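Local coordinates for protein filamentous hemagglutinin (Bordetella pertussis, PDB 1RWR) that serves as an adhesin of the pertussis bacterium, its secretion domain probably directing export through the two-partner (type V) secretion pathway, at residues A[144-149]-A[166-171]; A[24-29]-A[67-72]; A[188-193]-A[201-206]; A[260-265]-A[280-285]; A[152-157]-A[173-178]. All blocks are in the same frame, centred on the assembly; numbering follows the deposited sequence.

Interaction 1: A[144-149]-A[166-171]; sequences TVTIER and LVKLQG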
# COMPACT_ATOMS: atom_id res chain seq x y z
N THR A 144 -12.17 1.73 0.38
CA THR A 144 -11.39 2.67 -0.43
C THR A 144 -10.07 3.03 0.27
O THR A 144 -10.06 3.24 1.49
CB THR A 144 -12.20 3.94 -0.62
OG1 THR A 144 -13.42 3.64 -1.35
CG2 THR A 144 -11.42 4.97 -1.42
N VAL A 145 -8.99 3.17 -0.48
CA VAL A 145 -7.78 3.82 0.01
C VAL A 145 -7.70 5.15 -0.71
O VAL A 145 -7.80 5.20 -1.93
CB VAL A 145 -6.51 3.02 -0.27
CG1 VAL A 145 -5.20 3.84 0.01
CG2 VAL A 145 -6.53 1.71 0.49
N THR A 146 -7.57 6.21 0.05
CA THR A 146 -7.38 7.55 -0.49
C THR A 146 -6.01 8.09 -0.13
O THR A 146 -5.64 8.14 1.04
CB THR A 146 -8.45 8.49 0.08
OG1 THR A 146 -9.78 8.04 -0.28
CG2 THR A 146 -8.27 9.87 -0.50
N ILE A 147 -5.23 8.45 -1.15
CA ILE A 147 -3.98 9.12 -0.95
C ILE A 147 -4.32 10.62 -1.05
O ILE A 147 -4.69 11.08 -2.11
CB ILE A 147 -2.91 8.71 -2.00
CG1 ILE A 147 -2.66 7.19 -2.01
CG2 ILE A 147 -1.63 9.46 -1.73
CD1 ILE A 147 -2.42 6.59 -0.70
N GLU A 148 -4.22 11.30 0.07
CA GLU A 148 -4.47 12.74 0.16
C GLU A 148 -3.29 13.55 -0.33
O GLU A 148 -2.23 13.02 -0.66
CB GLU A 148 -4.87 13.13 1.59
CG GLU A 148 -6.08 12.37 2.10
CD GLU A 148 -6.47 12.71 3.52
OE1 GLU A 148 -5.70 13.41 4.20
OE2 GLU A 148 -7.59 12.27 3.95
N ARG A 149 -3.45 14.86 -0.33
CA ARG A 149 -2.45 15.75 -0.94
C ARG A 149 -1.01 15.64 -0.44
O ARG A 149 -0.09 15.94 -1.18
CB ARG A 149 -2.93 17.20 -0.79
CG ARG A 149 -3.03 17.66 0.62
CD ARG A 149 -3.91 18.87 0.82
NE ARG A 149 -3.24 20.10 0.44
CZ ARG A 149 -3.31 20.66 -0.77
NH1 ARG A 149 -3.99 20.07 -1.75
NH2 ARG A 149 -2.70 21.81 -1.02
N LEU A 166 -11.75 0.29 -4.18
CA LEU A 166 -11.58 1.54 -4.92
C LEU A 166 -10.34 2.27 -4.42
O LEU A 166 -9.97 2.19 -3.25
CB LEU A 166 -12.78 2.46 -4.70
CG LEU A 166 -14.16 1.94 -5.10
CD1 LEU A 166 -15.22 2.96 -4.66
CD2 LEU A 166 -14.29 1.63 -6.60
N VAL A 167 -9.74 3.06 -5.30
CA VAL A 167 -8.56 3.83 -4.92
C VAL A 167 -8.68 5.24 -5.49
O VAL A 167 -9.01 5.41 -6.65
CB VAL A 167 -7.25 3.17 -5.38
CG1 VAL A 167 -6.04 4.00 -4.92
CG2 VAL A 167 -7.14 1.77 -4.89
N LYS A 168 -8.43 6.23 -4.64
CA LYS A 168 -8.42 7.65 -5.05
C LYS A 168 -7.00 8.18 -4.82
O LYS A 168 -6.44 8.02 -3.73
CB LYS A 168 -9.44 8.42 -4.25
CG LYS A 168 -10.87 7.92 -4.59
CD LYS A 168 -11.95 8.58 -3.81
CE LYS A 168 -13.38 8.15 -4.33
NZ LYS A 168 -13.50 7.36 -5.65
N LEU A 169 -6.43 8.78 -5.87
CA LEU A 169 -5.06 9.29 -5.84
C LEU A 169 -5.10 10.80 -5.99
O LEU A 169 -5.22 11.32 -7.10
CB LEU A 169 -4.24 8.66 -6.94
CG LEU A 169 -4.18 7.13 -6.93
CD1 LEU A 169 -3.63 6.58 -8.23
CD2 LEU A 169 -3.39 6.64 -5.69
N GLN A 170 -5.01 11.48 -4.85
CA GLN A 170 -5.08 12.95 -4.77
C GLN A 170 -3.81 13.57 -4.18
O GLN A 170 -3.80 14.72 -3.70
CB GLN A 170 -6.32 13.37 -4.01
CG GLN A 170 -7.59 12.93 -4.71
CD GLN A 170 -8.82 12.95 -3.82
OE1 GLN A 170 -8.81 13.49 -2.72
NE2 GLN A 170 -9.90 12.39 -4.33
N GLY A 171 -2.71 12.81 -4.24
CA GLY A 171 -1.40 13.25 -3.81
C GLY A 171 -0.37 12.35 -4.45
O GLY A 171 -0.72 11.27 -4.94
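Two adjacent rungs of the parallel beta-helix meet here, strand 144-147 of one coil lying against strand 166-169 of the next. The strand axes approach to 4.7 Å and run 8° apart, so the pairing is parallel and in step from Thr144-Leu166 to Ile147-Leu169. Four backbone bonds alternate across the seam. Val145 N gives to Leu166 O and Val145 O takes Lys168 N; Ile147 N then gives to Lys168 O, and Ile147 O takes Gln170 N at 2.8 Å. The last three run nearly along the C=O axis of the acceptor.

On the buried face aliphatic side chains stack rung on rung. Val145 and Val167 both pack on Val162 of strand 159-164, while Ile147 and Leu169 lie side by side pointing the same way, Ile147 CG1 touching Leu169 CD2 at 3.8 Å. On the other face the threonines meet unlike partners: Thr144 OG1, anti to its own carbonyl carbon (chi1 -62°), rests 3.6 Å from Leu166 CB, and Thr146 crosses Lys168 obliquely. Beyond the strands the backbones stay close, Arg149 CA lying 3.9 Å from Gly171 CA. On its other edge strand 144-147 bonds to strand 109-111 through Ile109 and Val111. The seam therefore draws its directionality from main-chain bonds, while its side chains sort by polarity: an aliphatic ladder inward, and mostly polar groups on the partly exposed face.

Interaction 2: A[24-29]-A[67-72]; sequences ADPNSG and PNLTRQ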
# COMPACT_ATOMS: atom_id res chain seq x y z
N ALA A 24 3.09 -8.91 18.02
CA ALA A 24 2.99 -10.30 18.40
C ALA A 24 4.15 -11.11 17.90
O ALA A 24 4.73 -10.85 16.84
CB ALA A 24 1.65 -10.89 17.90
N ASP A 25 4.49 -12.15 18.66
CA ASP A 25 5.53 -13.09 18.20
C ASP A 25 5.13 -13.63 16.83
O ASP A 25 3.98 -14.04 16.65
CB ASP A 25 5.67 -14.22 19.22
CG ASP A 25 6.98 -14.93 19.14
OD1 ASP A 25 7.96 -14.36 18.61
OD2 ASP A 25 7.10 -16.09 19.64
N PRO A 26 6.02 -13.62 15.84
CA PRO A 26 5.67 -14.15 14.52
C PRO A 26 5.48 -15.66 14.53
O PRO A 26 6.00 -16.38 15.40
CB PRO A 26 6.88 -13.80 13.64
CG PRO A 26 7.98 -13.61 14.56
CD PRO A 26 7.37 -13.01 15.84
N ASN A 27 4.75 -16.12 13.53
CA ASN A 27 4.57 -17.55 13.33
C ASN A 27 5.81 -18.14 12.69
O ASN A 27 6.80 -17.42 12.50
CB ASN A 27 3.30 -17.87 12.50
CG ASN A 27 3.31 -17.25 11.09
OD1 ASN A 27 4.38 -17.11 10.45
ND2 ASN A 27 2.11 -16.92 10.57
N SER A 28 5.71 -19.43 12.33
CA SER A 28 6.82 -20.19 11.76
C SER A 28 7.30 -19.68 10.41
O SER A 28 8.45 -19.95 10.00
CB SER A 28 6.40 -21.69 11.64
OG SER A 28 5.29 -21.85 10.74
N GLY A 29 6.42 -18.97 9.69
CA GLY A 29 6.73 -18.34 8.44
C GLY A 29 7.19 -16.89 8.54
O GLY A 29 7.38 -16.28 7.53
N PRO A 67 9.01 -7.64 24.42
CA PRO A 67 8.93 -8.82 25.29
C PRO A 67 8.15 -9.98 24.70
O PRO A 67 8.30 -11.10 25.20
CB PRO A 67 8.25 -8.27 26.54
CG PRO A 67 7.46 -7.17 26.02
CD PRO A 67 8.29 -6.49 25.01
N ASN A 68 7.36 -9.75 23.65
CA ASN A 68 6.61 -10.79 22.99
C ASN A 68 7.46 -11.70 22.12
O ASN A 68 7.05 -12.83 21.85
CB ASN A 68 5.50 -10.20 22.09
CG ASN A 68 4.40 -9.48 22.87
OD1 ASN A 68 4.12 -9.78 24.05
ND2 ASN A 68 3.73 -8.55 22.19
N LEU A 69 8.60 -11.20 21.64
CA LEU A 69 9.35 -11.88 20.60
C LEU A 69 10.25 -13.01 21.12
O LEU A 69 11.00 -12.81 22.07
CB LEU A 69 10.24 -10.92 19.82
CG LEU A 69 9.54 -9.78 19.07
CD1 LEU A 69 10.54 -8.88 18.35
CD2 LEU A 69 8.40 -10.33 18.14
N THR A 70 10.11 -14.18 20.50
CA THR A 70 11.10 -15.25 20.57
C THR A 70 11.95 -15.29 19.29
O THR A 70 13.00 -15.96 19.24
CB THR A 70 10.45 -16.62 20.79
OG1 THR A 70 9.62 -16.98 19.68
CG2 THR A 70 9.56 -16.63 21.99
N ARG A 71 11.48 -14.60 18.24
CA ARG A 71 12.22 -14.39 17.01
C ARG A 71 11.65 -13.12 16.36
O ARG A 71 10.57 -12.67 16.70
CB ARG A 71 12.09 -15.54 16.02
CG ARG A 71 10.66 -15.87 15.60
CD ARG A 71 10.54 -17.35 15.05
NE ARG A 71 9.29 -18.11 15.20
CZ ARG A 71 8.30 -17.92 16.10
NH1 ARG A 71 8.31 -16.95 17.01
NH2 ARG A 71 7.25 -18.76 16.08
N GLN A 72 12.40 -12.59 15.42
CA GLN A 72 11.99 -11.40 14.70
C GLN A 72 11.10 -11.76 13.52
O GLN A 72 11.27 -12.79 12.89
CB GLN A 72 13.22 -10.61 14.26
CG GLN A 72 14.04 -10.10 15.43
CD GLN A 72 15.35 -9.51 15.03
OE1 GLN A 72 16.13 -10.18 14.33
NE2 GLN A 72 15.63 -8.25 15.45
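A surface contact between two loops that connect strands of the beta-helix, about 23 Å from the centre of the chain, joins the link between strands 20-22 and 31-36 to the one between strands 61-63 and 75-80. Its polar centre is the carboxylate of Asp25, which the first torsion, with CG anti to the backbone N (chi1 -159°), brings close to 67-72. Both oxygens are used. OD1 of Asp25 receives Thr70 N at 2.9 Å from above the carboxylate plane, 52° out of it, whereas OD2 accepts the hydroxyl of Thr70 OG1 at 2.7 Å on its syn lone pair. Asp25 OD2 also forms a salt bridge with Arg71 NH1 at 3.0 Å; the bond in it is weak, and the carboxylate and guanidinium planes stand 63° apart, so the pair is not a flat, two-pronged one. Asp25 reaches the guanidinium at its edge, while the carbonyls of Pro26 and Asn27 lie over one face.

Apolar contact flanks this group. Pro26 CG and Arg71 CG come within 3.7 Å as the two side chains slide past each other in opposite directions. Asn68 ND2 bonds to Ile23 O, just before 24-29, a further polar link between the loops. Leu69 crosses the proline at about a right angle, its CD2 3.7 Å from Pro26 CD.

Interaction 3: A[188-193]-A[201-206]; sequences AGANRY and TPIAAG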
# COMPACT_ATOMS: atom_id res chain seq x y z
N ALA A 188 -7.11 -2.47 -7.88
CA ALA A 188 -8.47 -2.20 -7.48
C ALA A 188 -9.41 -3.29 -7.94
O ALA A 188 -9.13 -4.00 -8.92
CB ALA A 188 -8.94 -0.86 -8.02
N GLY A 189 -10.50 -3.45 -7.21
CA GLY A 189 -11.54 -4.42 -7.55
C GLY A 189 -11.63 -5.54 -6.53
O GLY A 189 -10.91 -5.56 -5.54
N ALA A 190 -12.58 -6.44 -6.77
CA ALA A 190 -12.79 -7.59 -5.92
C ALA A 190 -11.79 -8.64 -6.34
O ALA A 190 -11.90 -9.25 -7.40
CB ALA A 190 -14.22 -8.09 -6.03
N ASN A 191 -10.76 -8.76 -5.52
CA ASN A 191 -9.62 -9.62 -5.79
C ASN A 191 -9.15 -10.35 -4.57
O ASN A 191 -9.21 -9.84 -3.47
CB ASN A 191 -8.42 -8.80 -6.29
CG ASN A 191 -8.62 -8.20 -7.68
OD1 ASN A 191 -8.79 -8.92 -8.66
ND2 ASN A 191 -8.58 -6.87 -7.75
N ARG A 192 -8.61 -11.54 -4.77
CA ARG A 192 -7.69 -12.08 -3.80
C ARG A 192 -6.32 -11.65 -4.29
O ARG A 192 -5.94 -11.90 -5.45
CB ARG A 192 -7.73 -13.62 -3.75
CG ARG A 192 -6.50 -14.11 -2.95
CD ARG A 192 -6.63 -15.42 -2.40
NE ARG A 192 -7.49 -15.45 -1.23
CZ ARG A 192 -7.48 -16.44 -0.37
NH1 ARG A 192 -6.65 -17.46 -0.57
NH2 ARG A 192 -8.31 -16.43 0.64
N TYR A 193 -5.56 -11.00 -3.41
CA TYR A 193 -4.19 -10.64 -3.71
C TYR A 193 -3.24 -11.47 -2.87
O TYR A 193 -3.28 -11.43 -1.63
CB TYR A 193 -3.97 -9.17 -3.40
CG TYR A 193 -2.72 -8.53 -3.98
CD1 TYR A 193 -2.59 -8.29 -5.34
CD2 TYR A 193 -1.70 -8.10 -3.15
CE1 TYR A 193 -1.48 -7.65 -5.87
CE2 TYR A 193 -0.57 -7.45 -3.68
CZ TYR A 193 -0.49 -7.22 -5.03
OH TYR A 193 0.57 -6.52 -5.55
N THR A 201 -6.22 -12.22 -8.31
CA THR A 201 -7.19 -13.03 -9.02
C THR A 201 -8.56 -12.55 -8.62
O THR A 201 -8.82 -12.42 -7.43
CB THR A 201 -7.01 -14.52 -8.70
OG1 THR A 201 -7.21 -14.77 -7.31
CG2 THR A 201 -5.62 -14.97 -8.90
N PRO A 202 -9.43 -12.25 -9.59
CA PRO A 202 -10.77 -11.78 -9.26
C PRO A 202 -11.55 -12.75 -8.39
O PRO A 202 -11.43 -13.98 -8.52
CB PRO A 202 -11.41 -11.54 -10.63
CG PRO A 202 -10.25 -11.32 -11.54
CD PRO A 202 -9.22 -12.26 -11.05
N ILE A 203 -12.28 -12.20 -7.43
CA ILE A 203 -13.15 -12.99 -6.56
C ILE A 203 -14.57 -12.39 -6.56
O ILE A 203 -14.80 -11.24 -6.97
CB ILE A 203 -12.58 -13.10 -5.12
CG1 ILE A 203 -12.52 -11.73 -4.42
CG2 ILE A 203 -11.24 -13.82 -5.10
CD1 ILE A 203 -12.10 -11.81 -2.98
N ALA A 204 -15.53 -13.18 -6.13
CA ALA A 204 -16.90 -12.71 -5.96
C ALA A 204 -17.06 -11.80 -4.73
O ALA A 204 -16.49 -12.01 -3.68
CB ALA A 204 -17.84 -13.93 -5.83
N ALA A 205 -17.89 -10.80 -4.86
CA ALA A 205 -18.20 -9.95 -3.73
C ALA A 205 -19.69 -9.80 -3.63
O ALA A 205 -20.42 -10.00 -4.60
CB ALA A 205 -17.57 -8.60 -3.90
N GLY A 206 -20.11 -9.33 -2.47
CA GLY A 206 -21.51 -9.17 -2.14
C GLY A 206 -22.16 -7.99 -2.79
O GLY A 206 -23.37 -7.93 -2.91
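Three backbone hydrogen bonds hold 188-193 against 201-206. Arg192 and Thr201 form an antiparallel hydrogen-bonded pair: Arg192 N gives to Thr201 O at 2.8 Å, and Thr201 N returns to Arg192 O at 2.9 Å, both donors lying in the plane of the carbonyl they meet. The third bond, Ile203 N to Ala190 O at 3.0 Å, is straight at its hydrogen (167°), yet its donor stands 50° above the carbonyl plane; Ile203 lies just past strand 199-202. Between them Asn191 and Pro202 make the non-hydrogen-bonded pair, with CA atoms 4.2 Å apart and diverging side chains.

Ile203 and Ala190 supply much of the apolar contact. CG1 of Ile203 takes the crowded position between backbone N and carbonyl carbon (chi1 64°), which lays the side chain along the backbone of Asn191 and Arg192. Ile203 CD1 sits 3.5 Å from Asn191 O, and Ile203 CG2 lies 3.8 Å from Arg192 CB. Further along, the methyl carbons Ala190 CB and Ala205 CB meet at 4.0 Å.

The next shell fixes these groups. Arg192 turns its end away to a salt bridge between NE and Asp139 OD1, Ala190 N bonds to Asp236 OD1, and the backbone of Asn191 pairs with Val140 of strand 135-140. Ile203 also touches Gln141. Strands 191-194 and 199-202 thus form a beta hairpin that, with 128-132 and 135-140, builds a four-stranded antiparallel sheet, an extra-helical element beside the parallel beta-helix of this secretion domain.

Interaction 4: A[260-265]-A[280-285]; sequences EIALGD and VVSAGK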
# COMPACT_ATOMS: atom_id res chain seq x y z
N GLU A 260 -12.73 1.09 -18.91
CA GLU A 260 -12.02 2.22 -19.52
C GLU A 260 -10.63 2.41 -18.91
O GLU A 260 -10.38 2.06 -17.74
CB GLU A 260 -12.86 3.49 -19.33
CG GLU A 260 -12.25 4.79 -19.76
CD GLU A 260 -13.14 6.00 -19.50
OE1 GLU A 260 -14.32 5.81 -19.09
OE2 GLU A 260 -12.66 7.12 -19.70
N ILE A 261 -9.76 3.01 -19.71
CA ILE A 261 -8.54 3.64 -19.20
C ILE A 261 -8.46 5.03 -19.78
O ILE A 261 -8.63 5.20 -21.00
CB ILE A 261 -7.28 2.86 -19.62
CG1 ILE A 261 -7.27 1.42 -19.08
CG2 ILE A 261 -6.03 3.63 -19.22
CD1 ILE A 261 -6.19 0.50 -19.73
N ALA A 262 -8.18 6.01 -18.93
CA ALA A 262 -7.99 7.38 -19.34
C ALA A 262 -6.77 7.93 -18.59
O ALA A 262 -6.81 8.14 -17.39
CB ALA A 262 -9.17 8.17 -19.00
N LEU A 263 -5.66 8.11 -19.30
CA LEU A 263 -4.45 8.66 -18.68
C LEU A 263 -4.19 10.05 -19.19
O LEU A 263 -4.67 10.43 -20.28
CB LEU A 263 -3.18 7.83 -19.01
CG LEU A 263 -3.17 6.36 -18.61
CD1 LEU A 263 -1.80 5.78 -18.89
CD2 LEU A 263 -3.59 6.13 -17.13
N GLY A 264 -3.39 10.76 -18.42
CA GLY A 264 -2.73 11.98 -18.88
C GLY A 264 -1.39 11.66 -19.52
O GLY A 264 -1.32 10.88 -20.47
N ASP A 265 -0.34 12.32 -19.06
CA ASP A 265 1.01 12.09 -19.56
C ASP A 265 1.61 10.85 -18.90
O ASP A 265 1.46 10.66 -17.69
CB ASP A 265 1.90 13.30 -19.26
CG ASP A 265 1.46 14.52 -19.98
OD1 ASP A 265 0.72 14.42 -20.97
OD2 ASP A 265 1.80 15.65 -19.61
N VAL A 280 -12.91 1.80 -23.69
CA VAL A 280 -12.12 2.80 -24.39
C VAL A 280 -10.86 3.10 -23.59
O VAL A 280 -10.95 3.38 -22.40
CB VAL A 280 -12.86 4.11 -24.57
CG1 VAL A 280 -11.96 5.13 -25.25
CG2 VAL A 280 -14.10 3.88 -25.39
N VAL A 281 -9.72 3.06 -24.27
CA VAL A 281 -8.43 3.35 -23.65
C VAL A 281 -7.87 4.57 -24.32
O VAL A 281 -7.76 4.59 -25.56
CB VAL A 281 -7.46 2.16 -23.81
CG1 VAL A 281 -6.03 2.56 -23.39
CG2 VAL A 281 -7.95 1.01 -23.01
N SER A 282 -7.54 5.60 -23.54
CA SER A 282 -6.97 6.84 -24.06
C SER A 282 -5.85 7.37 -23.19
O SER A 282 -5.82 7.12 -21.99
CB SER A 282 -8.00 7.93 -24.17
OG SER A 282 -8.47 8.34 -22.90
N ALA A 283 -4.93 8.10 -23.81
CA ALA A 283 -3.82 8.70 -23.08
C ALA A 283 -3.46 10.01 -23.77
O ALA A 283 -3.56 10.13 -24.99
CB ALA A 283 -2.68 7.80 -23.02
N GLY A 284 -3.06 10.96 -22.93
CA GLY A 284 -2.64 12.30 -23.32
C GLY A 284 -1.38 12.39 -24.16
O GLY A 284 -1.51 12.67 -25.38
N LYS A 285 -0.20 12.38 -23.54
CA LYS A 285 1.09 12.26 -24.26
C LYS A 285 1.83 11.07 -23.67
O LYS A 285 2.09 11.04 -22.46
CB LYS A 285 2.00 13.51 -24.12
CG LYS A 285 1.44 14.81 -24.76
CD LYS A 285 2.51 15.91 -24.96
CE LYS A 285 3.12 16.38 -23.62
NZ LYS A 285 4.01 17.61 -23.72
O HOH W 1 -10.94 6.70 -21.96
O HOH W 2 -6.89 10.18 -21.93
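Three backbone bonds of good geometry hold strand 261-265 to strand 281-283. The shortest runs from Ser282 N to Ile261 O at 2.8 Å; Leu263 N gives to Ser282 O at 2.9 Å, and Ile261 N to Val280 O at 3.0 Å. The Ser282 and Leu263 amides approach somewhat above the plane of the carbonyl each meets. Toward the C-terminal end the pairing slackens. Gly284 N gives a more bent bond (135° at the hydrogen) to Leu263 O, from well above that carbonyl plane, and a weak one to Gly264 O; Lys285 N has a long, weak bond to Asp265 OD1 at 3.4 Å. This loosening coincides with the corner that the second chain turns at Gly284.

Two waters decorate the polar face. One lies within hydrogen-bonding distance of Glu260 OE2 and Ile261 O and can donate to either, though not necessarily to all its acceptors at once; the other donates to Leu263 O. Both are bonded to Ser282 OG, which the crowded position between backbone N and carbonyl carbon (chi1 67°) places between them; it lies 2.6 Å from the second water. Asp265 and Lys285 run side by side, but Asp265 OD2 and Lys285 NZ remain 5.1 Å apart and form no salt bridge.

Apolar packing fills the other face. Ile261 and Val281 point the same way, Ile261 CD1 resting 3.8 Å from Val281 CG2, and Leu263 CB meets Ala283 CB at 4.0 Å. In the parallel beta-helix this rung pair lies near the C-terminal end: Ala262 bonds back to Val241 and Gln243 of strand 240-243, while Leu263 and Val281 both touch Leu275 of strand 272-277.

Interaction 5: A[152-157]-A[173-178]; sequences VNATGL and VSSKQG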
# COMPACT_ATOMS: atom_id res chain seq x y z
N VAL A 152 2.69 10.07 -0.56
CA VAL A 152 3.49 8.98 -0.04
C VAL A 152 4.90 9.11 -0.55
O VAL A 152 5.16 9.22 -1.77
CB VAL A 152 2.93 7.58 -0.42
CG1 VAL A 152 3.89 6.48 0.05
CG2 VAL A 152 1.53 7.40 0.12
N ASN A 153 5.83 9.06 0.38
CA ASN A 153 7.26 8.91 0.10
C ASN A 153 7.64 7.44 0.26
O ASN A 153 7.77 6.96 1.37
CB ASN A 153 8.06 9.75 1.10
CG ASN A 153 9.59 9.62 0.91
OD1 ASN A 153 10.37 10.05 1.81
ND2 ASN A 153 10.01 9.09 -0.18
N ALA A 154 7.87 6.77 -0.85
CA ALA A 154 8.18 5.33 -0.89
C ALA A 154 9.68 4.98 -0.86
O ALA A 154 10.05 3.82 -1.01
CB ALA A 154 7.53 4.75 -2.10
N THR A 155 10.52 6.00 -0.66
CA THR A 155 11.96 5.85 -0.70
C THR A 155 12.36 4.73 0.26
O THR A 155 11.94 4.73 1.42
CB THR A 155 12.61 7.13 -0.29
OG1 THR A 155 12.20 8.17 -1.19
CG2 THR A 155 14.15 7.02 -0.47
N GLY A 156 13.17 3.80 -0.23
CA GLY A 156 13.69 2.74 0.64
C GLY A 156 12.91 1.43 0.60
O GLY A 156 13.35 0.43 1.17
N LEU A 157 11.74 1.46 -0.02
CA LEU A 157 10.91 0.25 -0.19
C LEU A 157 11.23 -0.44 -1.50
O LEU A 157 11.54 0.20 -2.53
CB LEU A 157 9.44 0.64 -0.24
CG LEU A 157 8.86 1.38 0.96
CD1 LEU A 157 7.45 1.88 0.67
CD2 LEU A 157 8.87 0.49 2.20
N VAL A 173 2.80 9.88 -5.28
CA VAL A 173 3.48 8.70 -4.76
C VAL A 173 4.81 8.67 -5.48
O VAL A 173 4.84 8.58 -6.71
CB VAL A 173 2.68 7.46 -5.05
CG1 VAL A 173 3.40 6.21 -4.58
CG2 VAL A 173 1.32 7.58 -4.38
N SER A 174 5.90 8.81 -4.73
CA SER A 174 7.22 8.89 -5.36
C SER A 174 8.31 8.47 -4.42
O SER A 174 8.11 8.32 -3.22
CB SER A 174 7.54 10.32 -5.83
OG SER A 174 7.67 11.11 -4.67
N SER A 175 9.48 8.26 -4.97
CA SER A 175 10.65 8.15 -4.15
C SER A 175 11.50 9.38 -4.48
O SER A 175 11.38 9.96 -5.55
CB SER A 175 11.44 6.89 -4.44
OG SER A 175 10.66 5.72 -4.19
N LYS A 176 12.39 9.70 -3.57
CA LYS A 176 13.15 10.94 -3.70
C LYS A 176 14.16 10.85 -4.81
O LYS A 176 14.73 9.78 -5.10
CB LYS A 176 13.79 11.31 -2.36
CG LYS A 176 12.76 11.63 -1.33
CD LYS A 176 13.40 12.14 -0.05
CE LYS A 176 12.52 13.19 0.63
NZ LYS A 176 11.21 12.68 1.03
N GLN A 177 14.38 12.01 -5.41
CA GLN A 177 15.16 12.15 -6.62
C GLN A 177 16.55 11.54 -6.40
O GLN A 177 17.24 11.85 -5.43
CB GLN A 177 15.22 13.66 -7.00
CG GLN A 177 15.64 13.90 -8.45
CD GLN A 177 14.46 13.77 -9.37
OE1 GLN A 177 14.35 12.78 -10.11
NE2 GLN A 177 13.56 14.72 -9.30
N GLY A 178 16.92 10.61 -7.27
CA GLY A 178 18.21 9.94 -7.17
C GLY A 178 18.39 8.88 -6.10
O GLY A 178 19.49 8.31 -5.99
O HOH W 3 5.36 12.16 -2.83
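The close part of this contact is a short parallel pairing on a beta-helix face. Ser174 N gives to Val152 O at 3.1 Å, nearly along the C=O axis, and Ala154 N gives to Ser174 O at 2.8 Å with 169° at the hydrogen. Val152 and Val173 extend this pairing inward, Val152 CB lying 4.3 Å from Val173 CG2, and both valines touch Phe160 of strand 159-164.

The outer side is polar. A water donates to Val152 O and is bonded to Ser174 OG. Past the strands the two chains splay, 152-157 entering a type II turn from Ala154 to Leu157, and side chains take over the linking. Thr155 OG1, anti to its carbonyl carbon (chi1 -59°), accepts Lys176 N at 2.8 Å and also Asn153 ND2 at 2.6 Å, the hydroxyl lying close to the amide plane of Asn153. The exposed Lys176, bent at chi3 and chi4, curls back so that its NZ meets Asn153 OD1 at 2.9 Å from above the carbonyl plane. The Asn153 amide is therefore held at both ends. Having accepted from two N-H groups, the threonine hydroxyl bridges the turn and the departing chain, and the lysine charge probably polarises the amide it binds.

Interactions 1 and 5 belong to the same two successive coils of the beta-helix: strands 144-147 and 166-169 lead on into 152-153 and 173-174, their centres are about 17 Å apart, and they touch where Ile147 CD1 meets Val152 CG2 at 4.1 Å. Interaction 4 repeats the rung pairing of interaction 1 in the same parallel sheet, about 19 Å away between centres. Interaction 3 brings the extra-helical hairpin to within about 4 Å of interaction 1 between nearest atoms, without touching it, and lies about 28 Å from interaction 5 between centres. Interaction 2 joins two loops far from the C-terminal rungs, its centre about 46 Å from that of interaction 4, across the centre of the chain.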